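Local structure of suppressor protein STP22 of temperature-sensitive alpha-factor receptor and arginine permease (Saccharomyces cerevisiae, 3R3Q) at residues 17-22 and 63-68; 96-101 and 144-149. The protein probably recruits ubiquitinated membrane cargo, through its ubiquitin E2 variant (UEV) domain, as the Vps23 subunit of the yeast endosomal sorting complex ESCRT-I. The protein carries 1 engineered substitution. One frame throughout, in Å; residues are numbered along the deposited sequence.

Interaction 1: 17-22 and 63-68; sequences NWLFKV and LLLSIY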
loop_
_atom_site.group_PDB
_atom_site.type_symbol
_atom_site.label_atom_id
_atom_site.label_comp_id
_atom_site.label_asym_id
_atom_site.label_seq_id
_atom_site.Cartn_x
_atom_site.Cartn_y
_atom_site.Cartn_z
ATOM N N ASN A 17 -2.137 -15.183 -13.785
ATOM C CA ASN A 17 -0.997 -15.734 -14.497
ATOM C C ASN A 17 0.041 -14.691 -14.872
ATOM O O ASN A 17 1.245 -14.955 -14.844
ATOM C CB ASN A 17 -1.486 -16.517 -15.709
ATOM C CG ASN A 17 -2.329 -17.687 -15.290
ATOM O OD1 ASN A 17 -1.962 -18.413 -14.364
ATOM N ND2 ASN A 17 -3.474 -17.857 -15.921
ATOM N N TRP A 18 -0.434 -13.506 -15.213
ATOM C CA TRP A 18 0.469 -12.397 -15.485
ATOM C C TRP A 18 1.272 -12.063 -14.218
ATOM O O TRP A 18 2.482 -11.822 -14.287
ATOM C CB TRP A 18 -0.334 -11.187 -15.966
ATOM C CG TRP A 18 0.431 -9.909 -15.930
ATOM C CD1 TRP A 18 1.206 -9.392 -16.924
ATOM C CD2 TRP A 18 0.506 -8.986 -14.837
ATOM N NE1 TRP A 18 1.761 -8.198 -16.520
ATOM C CE2 TRP A 18 1.342 -7.927 -15.242
ATOM C CE3 TRP A 18 -0.064 -8.945 -13.563
ATOM C CZ2 TRP A 18 1.633 -6.845 -14.413
ATOM C CZ3 TRP A 18 0.231 -7.869 -12.743
ATOM C CH2 TRP A 18 1.069 -6.839 -13.174
ATOM N N LEU A 19 0.591 -12.072 -13.075
ATOM C CA LEU A 19 1.232 -11.743 -11.798
ATOM C C LEU A 19 2.363 -12.728 -11.527
ATOM O O LEU A 19 3.481 -12.342 -11.194
ATOM C CB LEU A 19 0.196 -11.778 -10.668
ATOM C CG LEU A 19 0.593 -11.214 -9.300
ATOM C CD1 LEU A 19 0.804 -9.708 -9.395
ATOM C CD2 LEU A 19 -0.488 -11.526 -8.300
ATOM N N PHE A 20 2.088 -14.016 -11.700
ATOM C CA PHE A 20 3.121 -15.011 -11.494
ATOM C C PHE A 20 4.313 -14.743 -12.414
ATOM O O PHE A 20 5.466 -14.724 -11.965
ATOM C CB PHE A 20 2.557 -16.413 -11.751
ATOM C CG PHE A 20 3.584 -17.502 -11.641
ATOM C CD1 PHE A 20 3.803 -18.136 -10.435
ATOM C CD2 PHE A 20 4.329 -17.882 -12.744
ATOM C CE1 PHE A 20 4.754 -19.141 -10.328
ATOM C CE2 PHE A 20 5.281 -18.889 -12.644
ATOM C CZ PHE A 20 5.489 -19.515 -11.436
ATOM N N LYS A 21 4.037 -14.536 -13.699
ATOM C CA LYS A 21 5.095 -14.335 -14.687
ATOM C C LYS A 21 5.965 -13.127 -14.399
ATOM O O LYS A 21 7.190 -13.221 -14.475
ATOM C CB LYS A 21 4.516 -14.189 -16.098
ATOM C CG LYS A 21 3.865 -15.452 -16.617
ATOM C CD LYS A 21 3.642 -15.365 -18.114
ATOM C CE LYS A 21 2.913 -14.099 -18.520
ATOM N NZ LYS A 21 2.473 -14.191 -19.946
ATOM N N VAL A 22 5.346 -11.986 -14.098
ATOM C CA VAL A 22 6.128 -10.765 -13.931
ATOM C C VAL A 22 6.967 -10.816 -12.651
ATOM O O VAL A 22 8.045 -10.231 -12.583
ATOM C CB VAL A 22 5.271 -9.460 -13.977
ATOM C CG1 VAL A 22 4.534 -9.334 -15.308
ATOM C CG2 VAL A 22 4.310 -9.382 -12.790
ATOM N N LEU A 63 12.575 -2.159 -12.137
ATOM C CA LEU A 63 11.217 -2.603 -12.428
ATOM C C LEU A 63 10.634 -3.328 -11.217
ATOM O O LEU A 63 11.242 -4.256 -10.685
ATOM C CB LEU A 63 11.236 -3.541 -13.629
ATOM C CG LEU A 63 9.879 -4.068 -14.083
ATOM C CD1 LEU A 63 9.041 -2.945 -14.659
ATOM C CD2 LEU A 63 10.087 -5.176 -15.109
ATOM N N LEU A 64 9.452 -2.896 -10.782
ATOM C CA LEU A 64 8.812 -3.496 -9.615
ATOM C C LEU A 64 7.325 -3.679 -9.844
ATOM O O LEU A 64 6.718 -2.994 -10.661
ATOM C CB LEU A 64 8.995 -2.619 -8.367
ATOM C CG LEU A 64 10.403 -2.510 -7.784
ATOM C CD1 LEU A 64 10.382 -1.552 -6.588
ATOM C CD2 LEU A 64 10.939 -3.854 -7.347
ATOM N N LEU A 65 6.745 -4.609 -9.099
ATOM C CA LEU A 65 5.301 -4.680 -8.969
ATOM C C LEU A 65 4.797 -3.568 -8.052
ATOM O O LEU A 65 5.344 -3.339 -6.956
ATOM C CB LEU A 65 4.889 -6.042 -8.407
ATOM C CG LEU A 65 3.413 -6.264 -8.082
ATOM C CD1 LEU A 65 2.608 -6.425 -9.354
ATOM C CD2 LEU A 65 3.284 -7.502 -7.198
ATOM N N SER A 66 3.733 -2.901 -8.502
ATOM C CA SER A 66 3.059 -1.860 -7.745
ATOM C C SER A 66 1.571 -2.215 -7.638
ATOM O O SER A 66 0.986 -2.766 -8.563
ATOM C CB SER A 66 3.252 -0.500 -8.430
ATOM O OG SER A 66 2.560 0.533 -7.740
ATOM N N ILE A 67 0.970 -1.915 -6.496
ATOM C CA ILE A 67 -0.454 -2.171 -6.291
ATOM C C ILE A 67 -1.086 -0.846 -5.933
ATOM O O ILE A 67 -0.618 -0.154 -5.026
ATOM C CB ILE A 67 -0.674 -3.216 -5.197
ATOM C CG1 ILE A 67 -0.193 -4.586 -5.704
ATOM C CG2 ILE A 67 -2.161 -3.304 -4.816
ATOM C CD1 ILE A 67 -0.054 -5.623 -4.612
ATOM N N TYR A 68 -2.122 -0.464 -6.669
ATOM C CA TYR A 68 -2.651 0.883 -6.537
ATOM C C TYR A 68 -4.175 0.857 -6.513
ATOM O O TYR A 68 -4.801 -0.136 -6.867
ATOM C CB TYR A 68 -2.114 1.774 -7.674
ATOM C CG TYR A 68 -2.742 1.481 -9.016
ATOM C CD1 TYR A 68 -3.709 2.327 -9.543
ATOM C CD2 TYR A 68 -2.411 0.329 -9.735
ATOM C CE1 TYR A 68 -4.318 2.059 -10.760
ATOM C CE2 TYR A 68 -3.017 0.055 -10.955
ATOM C CZ TYR A 68 -3.964 0.926 -11.454
ATOM O OH TYR A 68 -4.570 0.651 -12.654
#

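Interaction 2: 96-101 and 144-149; sequences KPPFIS and IMVVQE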
loop_
_atom_site.group_PDB
_atom_site.type_symbol
_atom_site.label_atom_id
_atom_site.label_comp_id
_atom_site.label_asym_id
_atom_site.label_seq_id
_atom_site.Cartn_x
_atom_site.Cartn_y
_atom_site.Cartn_z
ATOM N N LYS A 96 12.181 -6.821 3.264
ATOM C CA LYS A 96 11.881 -5.401 3.231
ATOM C C LYS A 96 10.391 -5.213 3.019
ATOM O O LYS A 96 9.789 -5.907 2.203
ATOM C CB LYS A 96 12.647 -4.736 2.095
ATOM C CG LYS A 96 14.159 -4.830 2.265
ATOM C CD LYS A 96 14.893 -3.910 1.303
ATOM C CE LYS A 96 16.395 -3.980 1.524
ATOM N NZ LYS A 96 17.131 -3.020 0.653
ATOM N N PRO A 97 9.787 -4.271 3.745
ATOM C CA PRO A 97 8.345 -4.050 3.643
ATOM C C PRO A 97 7.992 -3.222 2.410
ATOM O O PRO A 97 8.877 -2.587 1.817
ATOM C CB PRO A 97 8.039 -3.239 4.905
ATOM C CG PRO A 97 9.270 -2.454 5.122
ATOM C CD PRO A 97 10.405 -3.380 4.748
ATOM N N PRO A 98 6.709 -3.197 2.040
ATOM C CA PRO A 98 6.270 -2.345 0.934
ATOM C C PRO A 98 6.464 -0.861 1.235
ATOM O O PRO A 98 6.433 -0.456 2.405
ATOM C CB PRO A 98 4.772 -2.649 0.842
ATOM C CG PRO A 98 4.399 -3.045 2.247
ATOM C CD PRO A 98 5.576 -3.868 2.696
ATOM N N PHE A 99 6.691 -0.084 0.180
ATOM C CA PHE A 99 6.602 1.377 0.214
ATOM C C PHE A 99 5.147 1.746 -0.020
ATOM O O PHE A 99 4.501 1.164 -0.889
ATOM C CB PHE A 99 7.380 2.013 -0.940
ATOM C CG PHE A 99 8.851 1.718 -0.959
ATOM C CD1 PHE A 99 9.722 2.426 -0.147
ATOM C CD2 PHE A 99 9.369 0.794 -1.845
ATOM C CE1 PHE A 99 11.077 2.182 -0.189
ATOM C CE2 PHE A 99 10.731 0.543 -1.898
ATOM C CZ PHE A 99 11.586 1.239 -1.068
ATOM N N ILE A 100 4.635 2.721 0.726
ATOM C CA ILE A 100 3.252 3.157 0.590
ATOM C C ILE A 100 3.230 4.662 0.385
ATOM O O ILE A 100 3.855 5.391 1.145
ATOM C CB ILE A 100 2.465 2.867 1.874
ATOM C CG1 ILE A 100 2.599 1.398 2.263
ATOM C CG2 ILE A 100 1.008 3.245 1.693
ATOM C CD1 ILE A 100 1.993 0.477 1.255
ATOM N N SER A 101 2.520 5.133 -0.636
ATOM C CA SER A 101 2.396 6.559 -0.871
ATOM C C SER A 101 0.947 6.947 -1.087
ATOM O O SER A 101 0.106 6.115 -1.431
ATOM C CB SER A 101 3.204 6.974 -2.094
ATOM O OG SER A 101 2.635 6.413 -3.268
ATOM N N ILE A 144 -1.416 -7.367 3.497
ATOM C CA ILE A 144 -2.736 -7.085 4.058
ATOM C C ILE A 144 -2.623 -6.340 5.389
ATOM O O ILE A 144 -3.356 -5.376 5.633
ATOM C CB ILE A 144 -3.545 -8.370 4.241
ATOM C CG1 ILE A 144 -3.975 -8.923 2.883
ATOM C CG2 ILE A 144 -4.776 -8.114 5.101
ATOM C CD1 ILE A 144 -4.455 -10.357 2.944
ATOM N N MET A 145 -1.703 -6.776 6.245
ATOM C CA MET A 145 -1.521 -6.122 7.542
ATOM C C MET A 145 -1.124 -4.666 7.382
ATOM O O MET A 145 -1.552 -3.824 8.168
ATOM C CB MET A 145 -0.493 -6.876 8.378
ATOM C CG MET A 145 -0.967 -8.261 8.773
ATOM S SD MET A 145 0.321 -9.119 9.693
ATOM C CE MET A 145 0.323 -8.210 11.230
ATOM N N VAL A 146 -0.314 -4.366 6.369
ATOM C CA VAL A 146 0.113 -2.993 6.140
ATOM C C VAL A 146 -1.093 -2.134 5.752
ATOM O O VAL A 146 -1.271 -1.028 6.269
ATOM C CB VAL A 146 1.232 -2.898 5.077
ATOM C CG1 VAL A 146 1.558 -1.448 4.796
ATOM C CG2 VAL A 146 2.498 -3.629 5.555
ATOM N N VAL A 147 -1.926 -2.639 4.844
ATOM C CA VAL A 147 -3.108 -1.894 4.427
ATOM C C VAL A 147 -4.134 -1.762 5.560
ATOM O O VAL A 147 -4.725 -0.698 5.732
ATOM C CB VAL A 147 -3.727 -2.503 3.166
ATOM C CG1 VAL A 147 -5.035 -1.825 2.839
ATOM C CG2 VAL A 147 -2.730 -2.377 2.010
ATOM N N GLN A 148 -4.323 -2.815 6.348
ATOM C CA GLN A 148 -5.203 -2.720 7.511
ATOM C C GLN A 148 -4.701 -1.655 8.481
ATOM O O GLN A 148 -5.488 -0.879 9.022
ATOM C CB GLN A 148 -5.321 -4.068 8.227
ATOM C CG GLN A 148 -6.046 -5.128 7.400
ATOM C CD GLN A 148 -6.005 -6.509 8.022
ATOM O OE1 GLN A 148 -5.022 -6.896 8.649
ATOM N NE2 GLN A 148 -7.075 -7.272 7.823
ATOM N N GLU A 149 -3.396 -1.595 8.705
ATOM C CA GLU A 149 -2.891 -0.563 9.603
ATOM C C GLU A 149 -3.114 0.827 9.022
ATOM O O GLU A 149 -3.509 1.749 9.737
ATOM C CB GLU A 149 -1.423 -0.764 9.935
ATOM C CG GLU A 149 -0.927 0.312 10.900
ATOM C CD GLU A 149 0.271 -0.121 11.682
ATOM O OE1 GLU A 149 1.310 0.548 11.571
ATOM O OE2 GLU A 149 0.182 -1.148 12.379
#

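Interaction 1: 17-22 and 63-68
The N-terminal helix 13-23 rests on the second strand of the antiparallel sheet, strand 61-72, where Leu65 meets Trp18 and Leu19 in a small apolar contact. Leu65 points from the strand to the helix, and its two methyls share the work. Leu65 CD1 lies 3.7 Å from Leu19 CD1, and Leu65 CD2 is 4.0 Å from that same methyl, so one methyl of the helix faces the forked end of the strand's leucine. The two leucines cross at about a right angle. Leu65 CD1 also touches Trp18, 4.1 Å from CH2 at the far corner of the six-membered ring. The CB atoms of Trp18 and Leu19 do not head for the strand; Trp18 (chi1 165°) and Leu19 (chi1 -169°) hold CG opposite the backbone N, which swings the indole and the isobutyl fork round to it. One helical turn on, Val22 lays CG1 over a face of the Trp18 indole, 3.2 Å above its plane and displaced to the rim. An extra helix ahead of the E2-like core is a feature of UEV domains such as that of human Tsg101, and here it packs on helix 30-43 through Leu19 and Phe34, while Leu65 of the strand touches Ser37 of the same helix. Trp18 also touches Pro49 of strand 47-55. The backbone N of Leu65 donates a hydrogen bond to the hydroxyl of Tyr27.

Interaction 2: 96-101 and 144-149
Apolar packing joins Val146 of helix 143-152 to Pro98 and Ile100, and it is the branching of the valine that lets one residue serve two partners. Of its methyls, CG2 meets the proline only, while CG1 lies against both: CG of Pro98, at the outer end of the pyrrolidine, stands 3.9 Å from Val146 CG2 and 4.1 Å from Val146 CG1, the two side chains reaching toward each other. Val146 CG1 lies 3.9 Å from Ile100 CG1 and 4.1 Å from Ile100 CD1. That pair slides past in opposite directions, a flank contact rather than an end-on one. Ile100 carries CG1 beside its own backbone N (chi1 -54°), and the next torsion, -64°, folds CD1 back to the same valine methyl. Pro97 and Pro98 close the Tyr-Pro-x-x-Pro-Pro signature of the UBC family, which leads into strand 99-102, the last of the four; the contact therefore seats the C-terminal helix against the start of that strand. Met87 of the neighbouring strand extends the apolar core, touching Pro98, Ile100 and Val147, while Leu40 from helix 30-43 meets Val147 as well. Hydrogen bonds tie down the surroundings. Ile100 pairs through its backbone with Ile128, Asn142 OD1 accepts from the N of Met145 in the first turn of the helix, and Glu149 OE1 accepts from the backbone N of Ile132, holding a nearby loop to the helix.

How the interactions relate
Interaction 1 closes before interaction 2 opens along the chain, and both reach the same four-stranded antiparallel sheet, ordered 47-55, 61-72, 82-88, 99-102. The first uses the second strand, the second the last of the four, with strand 82-88 running between them. Their centres are 16 Å apart and their nearest atoms about 5 Å, so they do not touch. Helix 30-43 lies close to both, touching residues of interaction 1 and, through Ile144 and Val147, the helix 143-152 that carries interaction 2. The N-terminal and C-terminal helices thus pack on one UBC-type core at different strands; the centre of interaction 2 lies about 5 Å from the centre of the chain, that of interaction 1 about 14 Å.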